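Local atomic coordinates of probable benzoylformate decarboxylase (Rhodococcus jostii, PDB entry 7ORX), a protein that probably belongs to the thiamine diphosphate-dependent enzymes and binds thiamine diphosphate and a sodium ion. Residues 408-411 / 412-416; 482-486 / 487-491. One frame throughout, in Å; residues are numbered along the deposited sequence.

How the interactions relate
Both contacts belong to the C-terminal thiamine diphosphate-binding region and are local, each turning a piece of chain into the start of a helix. Interaction 1 comes first along the chain: residues 408-416 lead out of a loop into helix 409-418. The chain then runs through strands 425-430 and 452-457 and helices 440-447 and 462-470 before residues 482-491 enter helix 486-493 in interaction 2. The two are in series, neither nested nor crossed, with centres about 18 Å apart and nearest atoms about 7 Å apart. Interaction 1 joins helix 50-64 to strand 374-378 and helix 440-447, whereas interaction 2 links strands 452-457 and 520-525 to a second subunit.

Interaction 1. Residues 408-411 / 412-416; sequences FGLP and AAVGA
The methyl group of A412 sits over the centre of the F408 ring, one helical turn further along the chain. This is a CH-pi contact: A412 CB lies 3.6 Å from the centroid of the F408 ring, in a direction only 13° off the ring normal. The ring gets there because F408 CG is anti to the backbone N (chi1 167°), which swings it beside its own carbonyl carbon and forward along the helix. The same pair is joined through the backbone, A412 N donating to F408 O at 2.8 Å. This bond belongs to a run of i to i+4 hydrogen bonds with A413 N to G409 O (2.9 Å), V414 N to L410 O and G415 N to P411 O (3.0 Å). P411, having no N-H to give, fits near the N-terminal end of the helix and still accepts through its carbonyl. Elsewhere round the helix L410 CD2 and V414 CG2 approach loosely, at 4.5 Å, while V414 CG2 rests closer to L410 O. Every touching residue is buried. The helix lies in the C-terminal thiamine diphosphate-binding domain, with the F408 side chain about 9 Å from the bound thiamine diphosphate. No other subunit touches residues 408-416; F408 packs on D58 and L62 of helix 50-64, A412 and A413 on V376 of strand 374-378, and L410 and V414 on L441 and A444, respectively, of helix 440-447.

Interaction 2. Residues 482-486 / 487-491; sequences PGIDF and VHLAE
With CG of D485 anti to its own nitrogen (chi1 -167°), the carboxylate swings forward to the helix start, making D485 the N-cap of helix 486-493. Its OD1 accepts from V487 N at 3.3 Å, a bent bond (136°) that reaches the oxygen from above the carboxylate plane. E523 of strand 520-525 brings its own carboxylate close to OD1, a pairing of like charges that could shift the ionisation of one or the other. The other oxygen, OD2, lies near the H488 ring, with the carboxylate and imidazole planes 77° apart; the polar partner of this ring is elsewhere, its ND1 being hydrogen-bonded to H488 ND1 of the second subunit. Backbone bonds continue the helix from the cap, L489 N to D485 O at 3.1 Å and A490 N to F486 O at 2.8 Å. On the buried side the F486 ring packs on L521 of strand 520-525 and I455 of strand 452-457; the F486 side chain lies about 8 Å from the bound thiamine diphosphate and about 8 Å from the sodium ion. I484 CG2 lies over one face of that ring, offset toward the rim, and the same methyl touches L489 CD1 at 4.1 Å.

Interaction 1. Residues 408-411 / 412-416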
loop_
_atom_site.group_PDB
_atom_site.type_symbol
_atom_site.label_atom_id
_atom_site.label_comp_id
_atom_site.label_asym_id
_atom_site.label_seq_id
_atom_site.Cartn_x
_atom_site.Cartn_y
_atom_site.Cartn_z
ATOM N N PHE C 408 5.710 -5.899 -25.289
ATOM C CA PHE C 408 4.751 -7.015 -25.371
ATOM C C PHE C 408 4.952 -7.800 -26.664
ATOM O O PHE C 408 5.010 -9.002 -26.602
ATOM C CB PHE C 408 3.334 -6.479 -25.253
ATOM C CG PHE C 408 2.248 -7.452 -25.615
ATOM C CD1 PHE C 408 1.720 -8.285 -24.660
ATOM C CD2 PHE C 408 1.721 -7.498 -26.899
ATOM C CE1 PHE C 408 0.694 -9.158 -24.974
ATOM C CE2 PHE C 408 0.692 -8.367 -27.211
ATOM C CZ PHE C 408 0.202 -9.216 -26.247
ATOM N N GLY C 409 5.049 -7.139 -27.812
ATOM C CA GLY C 409 4.906 -7.785 -29.133
ATOM C C GLY C 409 5.916 -8.882 -29.415
ATOM O O GLY C 409 5.507 -10.047 -29.611
ATOM N N LEU C 410 7.199 -8.566 -29.438
ATOM C CA LEU C 410 8.201 -9.592 -29.806
ATOM C C LEU C 410 8.025 -10.813 -28.919
ATOM O O LEU C 410 7.840 -11.914 -29.428
ATOM C CB LEU C 410 9.618 -9.017 -29.721
ATOM C CG LEU C 410 10.473 -9.471 -30.892
ATOM C CD1 LEU C 410 11.714 -8.605 -31.073
ATOM C CD2 LEU C 410 10.825 -10.928 -30.716
ATOM N N PRO C 411 8.081 -10.666 -27.578
ATOM C CA PRO C 411 7.926 -11.801 -26.683
ATOM C C PRO C 411 6.551 -12.457 -26.810
ATOM O O PRO C 411 6.496 -13.649 -26.822
ATOM C CB PRO C 411 8.113 -11.186 -25.301
ATOM C CG PRO C 411 8.976 -9.995 -25.564
ATOM C CD PRO C 411 8.360 -9.433 -26.829
ATOM N N ALA C 412 5.470 -11.704 -26.906
ATOM C CA ALA C 412 4.137 -12.340 -26.932
ATOM C C ALA C 412 4.063 -13.178 -28.191
ATOM O O ALA C 412 3.427 -14.209 -28.132
ATOM C CB ALA C 412 3.020 -11.347 -26.874
ATOM N N ALA C 413 4.707 -12.771 -29.270
ATOM C CA ALA C 413 4.669 -13.530 -30.535
ATOM C C ALA C 413 5.302 -14.888 -30.297
ATOM O O ALA C 413 4.734 -15.913 -30.701
ATOM C CB ALA C 413 5.426 -12.803 -31.630
ATOM N N VAL C 414 6.475 -14.884 -29.676
ATOM C CA VAL C 414 7.240 -16.126 -29.382
ATOM C C VAL C 414 6.334 -17.001 -28.527
ATOM O O VAL C 414 6.180 -18.163 -28.838
ATOM C CB VAL C 414 8.551 -15.798 -28.658
ATOM C CG1 VAL C 414 9.193 -17.019 -28.066
ATOM C CG2 VAL C 414 9.520 -15.050 -29.561
ATOM N N GLY C 415 5.743 -16.450 -27.475
ATOM C CA GLY C 415 4.897 -17.258 -26.591
ATOM C C GLY C 415 3.680 -17.783 -27.316
ATOM O O GLY C 415 3.343 -18.936 -27.140
ATOM N N ALA C 416 3.038 -16.949 -28.113
ATOM C CA ALA C 416 1.828 -17.303 -28.886
ATOM C C ALA C 416 2.170 -18.468 -29.821
ATOM O O ALA C 416 1.340 -19.365 -30.026
ATOM C CB ALA C 416 1.362 -16.094 -29.679
#

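Interaction 2. Residues 482-486 / 487-491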
loop_
_atom_site.group_PDB
_atom_site.type_symbol
_atom_site.label_atom_id
_atom_site.label_comp_id
_atom_site.label_asym_id
_atom_site.label_seq_id
_atom_site.Cartn_x
_atom_site.Cartn_y
_atom_site.Cartn_z
ATOM N N PRO C 482 17.600 6.155 -34.914
ATOM C CA PRO C 482 18.467 5.763 -36.040
ATOM C C PRO C 482 19.648 4.893 -35.577
ATOM O O PRO C 482 19.978 4.959 -34.426
ATOM C CB PRO C 482 18.959 7.121 -36.582
ATOM C CG PRO C 482 19.066 7.987 -35.340
ATOM C CD PRO C 482 17.868 7.554 -34.500
ATOM N N GLY C 483 20.239 4.111 -36.471
ATOM C CA GLY C 483 21.521 3.407 -36.252
ATOM C C GLY C 483 21.344 2.078 -35.533
ATOM O O GLY C 483 22.255 1.740 -34.743
ATOM N N ILE C 484 20.219 1.368 -35.770
ATOM C CA ILE C 484 19.929 -0.001 -35.262
ATOM C C ILE C 484 19.827 -0.950 -36.454
ATOM O O ILE C 484 18.944 -0.726 -37.304
ATOM C CB ILE C 484 18.612 -0.017 -34.475
ATOM C CG1 ILE C 484 18.658 0.970 -33.308
ATOM C CG2 ILE C 484 18.225 -1.439 -34.041
ATOM C CD1 ILE C 484 17.322 1.093 -32.587
ATOM N N ASP C 485 20.637 -2.008 -36.483
ATOM C CA ASP C 485 20.535 -3.089 -37.495
ATOM C C ASP C 485 19.897 -4.318 -36.834
ATOM O O ASP C 485 20.617 -5.038 -36.135
ATOM C CB ASP C 485 21.905 -3.415 -38.084
ATOM C CG ASP C 485 21.858 -4.292 -39.337
ATOM O OD1 ASP C 485 20.765 -4.793 -39.646
ATOM O OD2 ASP C 485 22.915 -4.453 -40.029
ATOM N N PHE C 486 18.614 -4.577 -37.090
ATOM C CA PHE C 486 17.838 -5.707 -36.504
ATOM C C PHE C 486 18.335 -7.045 -37.033
ATOM O O PHE C 486 18.160 -8.041 -36.352
ATOM C CB PHE C 486 16.342 -5.535 -36.766
ATOM C CG PHE C 486 15.810 -4.387 -35.961
ATOM C CD1 PHE C 486 15.435 -4.570 -34.643
ATOM C CD2 PHE C 486 15.814 -3.102 -36.474
ATOM C CE1 PHE C 486 14.995 -3.505 -33.883
ATOM C CE2 PHE C 486 15.391 -2.033 -35.710
ATOM C CZ PHE C 486 14.982 -2.240 -34.411
ATOM N N VAL C 487 18.940 -7.078 -38.204
ATOM C CA VAL C 487 19.567 -8.319 -38.734
ATOM C C VAL C 487 20.723 -8.682 -37.806
ATOM O O VAL C 487 20.778 -9.822 -37.405
ATOM C CB VAL C 487 20.011 -8.180 -40.203
ATOM C CG1 VAL C 487 20.820 -9.378 -40.662
ATOM C CG2 VAL C 487 18.794 -7.958 -41.103
ATOM N N HIS C 488 21.584 -7.734 -37.455
ATOM C CA HIS C 488 22.716 -7.944 -36.518
ATOM C C HIS C 488 22.156 -8.376 -35.161
ATOM O O HIS C 488 22.738 -9.273 -34.546
ATOM C CB HIS C 488 23.601 -6.683 -36.400
ATOM C CG HIS C 488 24.705 -6.628 -37.394
ATOM N ND1 HIS C 488 25.554 -7.704 -37.574
ATOM C CD2 HIS C 488 25.121 -5.648 -38.238
ATOM C CE1 HIS C 488 26.444 -7.398 -38.518
ATOM N NE2 HIS C 488 26.169 -6.149 -38.966
ATOM N N LEU C 489 21.062 -7.777 -34.709
ATOM C CA LEU C 489 20.489 -8.148 -33.397
ATOM C C LEU C 489 19.964 -9.578 -33.472
ATOM O O LEU C 489 20.333 -10.368 -32.610
ATOM C CB LEU C 489 19.404 -7.153 -33.013
ATOM C CG LEU C 489 19.896 -5.752 -32.658
ATOM C CD1 LEU C 489 18.776 -4.990 -31.967
ATOM C CD2 LEU C 489 21.093 -5.783 -31.730
ATOM N N ALA C 490 19.210 -9.919 -34.504
ATOM C CA ALA C 490 18.676 -11.287 -34.709
ATOM C C ALA C 490 19.813 -12.305 -34.686
ATOM O O ALA C 490 19.698 -13.321 -34.020
ATOM C CB ALA C 490 17.910 -11.374 -36.004
ATOM N N GLU C 491 20.892 -12.047 -35.414
ATOM C CA GLU C 491 21.979 -13.040 -35.585
ATOM C C GLU C 491 22.726 -13.092 -34.261
ATOM O O GLU C 491 23.150 -14.183 -33.865
ATOM C CB GLU C 491 22.827 -12.730 -36.817
ATOM C CG GLU C 491 22.061 -12.958 -38.138
ATOM C CD GLU C 491 22.841 -12.645 -39.432
ATOM O OE1 GLU C 491 22.400 -13.114 -40.551
ATOM O OE2 GLU C 491 23.929 -11.971 -39.343
#